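Local coordinates for 455aa long hypothetical phospho-sugar mutase (Sulfolobus tokodaii, PDB 2F7L), which interconverts the 6-phosphate and 1-phosphate forms of glucosamine and of galactosamine, supplying precursors for UDP-GlcNAc and UDP-GalNAc, at residues E386-K391 with K449-G454; S400-T405 with K410-D415. All coordinates share one frame; numbering follows the deposited sequence.

Contact 1: E386-K391 with K449-G454; sequences EEIYKK and KKIVEG
Lys391, whose side chain lies on Ile451, has its backbone N gripped by two carbonyls of its own helix. It donates to Glu387 O at 3.0 Å and weakly to Ile388 O. Neither bond crosses the contact, which is made by apolar groups. Ile388 faces Val452, the nearest pair of CA atoms between the two segments. Its CG2 methyl points at the other helix, 3.5 Å from Val452 CA and 3.7 Å from Val452 CG2. The two side chains meet at about a right angle. This methyl stands opposite the backbone N of Ile388, while CG1 lies beside that N (chi1 -43°), and the two branches divide the work. CD1, at the end of the CG1 branch, leans away from the Val452 side chain and lies against the backbone carbonyls of Ile451 and Val452. Ile451 uses one methyl. Its CG2 lies 3.8 Å from Lys391 CB and 4.0 Å from Lys391 CD. The lysine chain bends at chi2 (-85°), which keeps its aliphatic part against this methyl. Ile451 also touches Ile392, Val395 and Tyr396, further along helix 385-396. Val452 turns its bulk the other way, onto Val377, Ile429 and Ile431 of the sheet. Tyr389, on another side of its helix, bonds through OH to Lys422 N in the sheet. Helix 438-452 ends here, and Gly454 leaves it with positive phi. The arrangement is the side-by-side packing of two helices on one face of the antiparallel sheet in the C-terminal domain, which belongs to the TBP-like clan.

Contact 2: S400-T405 with K410-D415; sequences SVKAIT and KIIGKD
Lys402 and Ile412 exchange two backbone hydrogen bonds: Lys402 N to Ile412 O and Ile412 N to Lys402 O, both 3.0 Å. Ile404 and Lys410 form a second such pair, with Ile404 N to Lys410 O and Lys410 N to Ile404 O both 2.9 Å. Between them, Ala403 and Ile411 are a non-hydrogen-bonded antiparallel pair. The four residues of the bonded pairs share one face. There Ile412 CD1 meets both Ile404 CD1 and Lys402 CE, each 3.9 Å away. Lys402 runs alongside Ile412, its chain extended beyond CG, and its NZ goes on to a salt bridge with Glu292. At the far end Val401 spreads its two methyls along the partner strand, spanning the Ile412 carbonyl: CG2 meets Ile411 CG2 at 3.8 Å and CG1 meets Gly413 CA at 3.7 Å. With CG1 opposite the carbonyl carbon of Val401 (chi1 -47°), CG1 is directed at Gly413 and CG2 at Ile411. Cutting Val401 back to an alanine would take both methyls away, which is likely to open a gap beside Ile411 CG2 and the Gly413 backbone. Lys410 NZ is held by the carbonyls of Val285 and Ser287, and the lysine makes a cation-pi contact with Trp304. This face of the hairpin therefore packs against domain III. On the other face, Ala403 touches Leu393 and Ile411 touches Tyr396 of helix 385-396, while Ile411 bonds through its backbone to Phe418 of strand 416-422.

Overall arrangement
Both contacts belong to the C-terminal domain, and contact 2 falls within the chain between the two segments of contact 1. Their centres are about 17 Å apart and their nearest atoms about 7 Å, so they do not touch directly. Helix 385-396 connects them. It carries segment 386-391, leads on to strand 402-404, and its Tyr396 touches both Ile451 and Ile411. Contact 1 joins the two helices on the sheet; contact 2 forms the hairpin at one edge of that sheet, where strand 402-404 is outermost. Both lie away from the probable phosphoserine, Ser97, and from the probable magnesium ligands Asp241, Asp243 and Asp245.

Contact 1: E386-K391 with K449-G454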
loop_
_atom_site.group_PDB
_atom_site.type_symbol
_atom_site.label_atom_id
_atom_site.label_comp_id
_atom_site.label_asym_id
_atom_site.label_seq_id
_atom_site.Cartn_x
_atom_site.Cartn_y
_atom_site.Cartn_z
ATOM N N GLU A 386 -2.173 3.193 27.628
ATOM C CA GLU A 386 -2.810 1.980 28.126
ATOM C C GLU A 386 -3.977 2.312 29.050
ATOM O O GLU A 386 -4.911 1.519 29.192
ATOM C CB GLU A 386 -1.810 1.119 28.879
ATOM C CG GLU A 386 -2.468 -0.096 29.501
ATOM C CD GLU A 386 -2.080 -0.277 30.959
ATOM O OE1 GLU A 386 -2.957 -0.670 31.772
ATOM O OE2 GLU A 386 -0.895 -0.028 31.287
ATOM N N GLU A 387 -3.924 3.483 29.676
ATOM C CA GLU A 387 -4.998 3.909 30.568
ATOM C C GLU A 387 -6.211 4.404 29.786
ATOM O O GLU A 387 -7.359 4.149 30.165
ATOM C CB GLU A 387 -4.494 4.994 31.529
ATOM C CG GLU A 387 -3.512 4.456 32.574
ATOM C CD GLU A 387 -4.013 3.149 33.227
ATOM O OE1 GLU A 387 -5.130 3.164 33.798
ATOM O OE2 GLU A 387 -3.296 2.112 33.168
ATOM N N ILE A 388 -5.952 5.112 28.693
ATOM C CA ILE A 388 -7.022 5.622 27.846
ATOM C C ILE A 388 -7.761 4.381 27.342
ATOM O O ILE A 388 -8.978 4.246 27.484
ATOM C CB ILE A 388 -6.447 6.399 26.630
ATOM C CG1 ILE A 388 -5.295 7.316 27.071
ATOM C CG2 ILE A 388 -7.533 7.212 25.970
ATOM C CD1 ILE A 388 -5.699 8.497 27.900
ATOM N N TYR A 389 -6.990 3.467 26.763
ATOM C CA TYR A 389 -7.525 2.223 26.240
ATOM C C TYR A 389 -8.434 1.576 27.276
ATOM O O TYR A 389 -9.615 1.362 27.020
ATOM C CB TYR A 389 -6.373 1.289 25.870
ATOM C CG TYR A 389 -5.604 1.695 24.621
ATOM C CD1 TYR A 389 -4.398 1.080 24.293
ATOM C CD2 TYR A 389 -6.078 2.693 23.776
ATOM C CE1 TYR A 389 -3.685 1.451 23.169
ATOM C CE2 TYR A 389 -5.365 3.068 22.640
ATOM C CZ TYR A 389 -4.170 2.445 22.348
ATOM O OH TYR A 389 -3.445 2.838 21.244
ATOM N N LYS A 390 -7.878 1.277 28.447
ATOM C CA LYS A 390 -8.644 0.678 29.540
ATOM C C LYS A 390 -9.988 1.368 29.760
ATOM O O LYS A 390 -10.996 0.707 29.986
ATOM C CB LYS A 390 -7.844 0.752 30.836
ATOM C CG LYS A 390 -6.991 -0.466 31.145
ATOM C CD LYS A 390 -7.798 -1.529 31.894
ATOM C CE LYS A 390 -6.902 -2.656 32.451
ATOM N NZ LYS A 390 -7.665 -3.684 33.251
ATOM N N LYS A 391 -9.994 2.695 29.687
ATOM C CA LYS A 391 -11.198 3.488 29.902
ATOM C C LYS A 391 -12.243 3.339 28.809
ATOM O O LYS A 391 -13.295 2.737 29.025
ATOM C CB LYS A 391 -10.816 4.963 30.041
ATOM C CG LYS A 391 -11.377 5.674 31.266
ATOM C CD LYS A 391 -12.783 6.215 31.048
ATOM C CE LYS A 391 -13.144 7.204 32.176
ATOM N NZ LYS A 391 -14.309 8.118 31.907
ATOM N N LYS A 449 -12.552 12.156 22.445
ATOM C CA LYS A 449 -11.552 13.218 22.607
ATOM C C LYS A 449 -11.383 13.535 24.095
ATOM O O LYS A 449 -10.264 13.662 24.588
ATOM C CB LYS A 449 -11.990 14.479 21.843
ATOM C CG LYS A 449 -10.912 15.544 21.611
ATOM C CD LYS A 449 -11.328 16.406 20.422
ATOM C CE LYS A 449 -10.201 17.274 19.835
ATOM N NZ LYS A 449 -9.896 18.552 20.575
ATOM N N LYS A 450 -12.504 13.647 24.803
ATOM C CA LYS A 450 -12.475 13.933 26.225
ATOM C C LYS A 450 -11.667 12.889 26.958
ATOM O O LYS A 450 -10.663 13.213 27.582
ATOM C CB LYS A 450 -13.884 13.955 26.806
ATOM C CG LYS A 450 -14.437 15.350 26.983
ATOM C CD LYS A 450 -15.372 15.746 25.853
ATOM C CE LYS A 450 -16.816 15.333 26.157
ATOM N NZ LYS A 450 -16.979 13.848 26.251
ATOM N N ILE A 451 -12.114 11.636 26.869
ATOM C CA ILE A 451 -11.453 10.506 27.531
ATOM C C ILE A 451 -9.961 10.437 27.228
ATOM O O ILE A 451 -9.150 10.162 28.113
ATOM C CB ILE A 451 -12.070 9.152 27.102
ATOM C CG1 ILE A 451 -13.549 9.107 27.457
ATOM C CG2 ILE A 451 -11.333 8.004 27.774
ATOM C CD1 ILE A 451 -14.231 7.826 27.029
ATOM N N VAL A 452 -9.611 10.672 25.964
ATOM C CA VAL A 452 -8.215 10.620 25.545
ATOM C C VAL A 452 -7.483 11.733 26.251
ATOM O O VAL A 452 -6.324 11.595 26.635
ATOM C CB VAL A 452 -8.069 10.783 24.007
ATOM C CG1 VAL A 452 -6.620 11.033 23.639
ATOM C CG2 VAL A 452 -8.584 9.530 23.300
ATOM N N GLU A 453 -8.186 12.841 26.435
ATOM C CA GLU A 453 -7.612 13.987 27.111
ATOM C C GLU A 453 -7.468 13.696 28.594
ATOM O O GLU A 453 -7.045 14.554 29.359
ATOM C CB GLU A 453 -8.505 15.203 26.894
ATOM C CG GLU A 453 -8.212 15.960 25.612
ATOM C CD GLU A 453 -9.393 16.785 25.150
ATOM O OE1 GLU A 453 -10.111 17.343 26.010
ATOM O OE2 GLU A 453 -9.608 16.874 23.920
ATOM N N GLY A 454 -7.792 12.467 28.988
ATOM C CA GLY A 454 -7.725 12.103 30.390
ATOM C C GLY A 454 -8.873 12.869 31.000
ATOM O O GLY A 454 -8.885 13.173 32.193
#

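Contact 2: S400-T405 with K410-D415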
loop_
_atom_site.group_PDB
_atom_site.type_symbol
_atom_site.label_atom_id
_atom_site.label_comp_id
_atom_site.label_asym_id
_atom_site.label_seq_id
_atom_site.Cartn_x
_atom_site.Cartn_y
_atom_site.Cartn_z
ATOM N N SER A 400 -23.668 -5.472 23.396
ATOM C CA SER A 400 -24.355 -4.909 22.232
ATOM C C SER A 400 -23.355 -4.875 21.065
ATOM O O SER A 400 -23.589 -5.456 19.994
ATOM C CB SER A 400 -24.810 -3.474 22.524
ATOM O OG SER A 400 -25.561 -3.409 23.719
ATOM N N VAL A 401 -22.236 -4.189 21.300
ATOM C CA VAL A 401 -21.178 -4.035 20.311
ATOM C C VAL A 401 -20.083 -5.104 20.474
ATOM O O VAL A 401 -20.256 -6.081 21.210
ATOM C CB VAL A 401 -20.542 -2.630 20.436
ATOM C CG1 VAL A 401 -21.634 -1.589 20.533
ATOM C CG2 VAL A 401 -19.632 -2.559 21.661
ATOM N N LYS A 402 -18.969 -4.916 19.762
ATOM C CA LYS A 402 -17.834 -5.830 19.846
ATOM C C LYS A 402 -16.512 -5.063 19.784
ATOM O O LYS A 402 -16.358 -4.105 19.027
ATOM C CB LYS A 402 -17.903 -6.885 18.746
ATOM C CG LYS A 402 -17.419 -6.486 17.389
ATOM C CD LYS A 402 -17.606 -7.691 16.496
ATOM C CE LYS A 402 -16.859 -7.588 15.187
ATOM N NZ LYS A 402 -17.089 -8.839 14.410
ATOM N N ALA A 403 -15.561 -5.483 20.598
ATOM C CA ALA A 403 -14.295 -4.794 20.646
ATOM C C ALA A 403 -13.115 -5.549 20.049
ATOM O O ALA A 403 -13.022 -6.782 20.143
ATOM C CB ALA A 403 -13.987 -4.410 22.078
ATOM N N ILE A 404 -12.210 -4.778 19.443
ATOM C CA ILE A 404 -11.011 -5.322 18.833
ATOM C C ILE A 404 -9.823 -4.519 19.308
ATOM O O ILE A 404 -9.666 -3.355 18.956
ATOM C CB ILE A 404 -11.106 -5.275 17.306
ATOM C CG1 ILE A 404 -12.395 -5.979 16.880
ATOM C CG2 ILE A 404 -9.897 -5.948 16.688
ATOM C CD1 ILE A 404 -12.682 -5.942 15.408
ATOM N N THR A 405 -8.985 -5.138 20.122
ATOM C CA THR A 405 -7.832 -4.432 20.642
ATOM C C THR A 405 -6.506 -4.941 20.098
ATOM O O THR A 405 -5.467 -4.801 20.753
ATOM C CB THR A 405 -7.790 -4.491 22.178
ATOM O OG1 THR A 405 -7.635 -5.845 22.591
ATOM C CG2 THR A 405 -9.059 -3.930 22.768
ATOM N N LYS A 410 -10.697 -0.651 18.674
ATOM C CA LYS A 410 -11.735 -0.460 17.678
ATOM C C LYS A 410 -13.021 -0.990 18.248
ATOM O O LYS A 410 -13.062 -2.100 18.790
ATOM C CB LYS A 410 -11.439 -1.231 16.391
ATOM C CG LYS A 410 -12.439 -0.929 15.291
ATOM C CD LYS A 410 -12.470 -2.023 14.256
ATOM C CE LYS A 410 -13.401 -1.674 13.103
ATOM N NZ LYS A 410 -12.885 -0.545 12.272
ATOM N N ILE A 411 -14.071 -0.192 18.139
ATOM C CA ILE A 411 -15.351 -0.631 18.617
ATOM C C ILE A 411 -16.352 -0.599 17.499
ATOM O O ILE A 411 -16.471 0.384 16.781
ATOM C CB ILE A 411 -15.820 0.211 19.784
ATOM C CG1 ILE A 411 -15.003 -0.198 21.005
ATOM C CG2 ILE A 411 -17.321 0.028 20.008
ATOM C CD1 ILE A 411 -15.717 -0.048 22.269
ATOM N N ILE A 412 -17.059 -1.703 17.344
ATOM C CA ILE A 412 -18.054 -1.796 16.299
ATOM C C ILE A 412 -19.446 -2.018 16.859
ATOM O O ILE A 412 -19.684 -2.962 17.623
ATOM C CB ILE A 412 -17.738 -2.929 15.337
ATOM C CG1 ILE A 412 -16.307 -2.767 14.819
ATOM C CG2 ILE A 412 -18.752 -2.926 14.213
ATOM C CD1 ILE A 412 -15.770 -4.002 14.153
ATOM N N GLY A 413 -20.350 -1.126 16.468
ATOM C CA GLY A 413 -21.733 -1.188 16.894
ATOM C C GLY A 413 -22.641 -1.044 15.684
ATOM O O GLY A 413 -22.171 -0.810 14.572
ATOM N N LYS A 414 -23.944 -1.175 15.895
ATOM C CA LYS A 414 -24.897 -1.066 14.807
ATOM C C LYS A 414 -24.793 0.301 14.125
ATOM O O LYS A 414 -25.052 1.344 14.739
ATOM C CB LYS A 414 -26.306 -1.273 15.344
ATOM C CG LYS A 414 -27.301 -1.692 14.300
ATOM C CD LYS A 414 -27.264 -3.203 14.081
ATOM C CE LYS A 414 -28.357 -3.646 13.102
ATOM N NZ LYS A 414 -28.527 -5.120 13.106
ATOM N N ASP A 415 -24.395 0.300 12.862
ATOM C CA ASP A 415 -24.281 1.539 12.115
ATOM C C ASP A 415 -23.295 2.576 12.625
ATOM O O ASP A 415 -23.519 3.771 12.452
ATOM C CB ASP A 415 -25.655 2.199 11.993
ATOM C CG ASP A 415 -26.621 1.361 11.195
ATOM O OD1 ASP A 415 -26.162 0.687 10.250
ATOM O OD2 ASP A 415 -27.830 1.378 11.495
#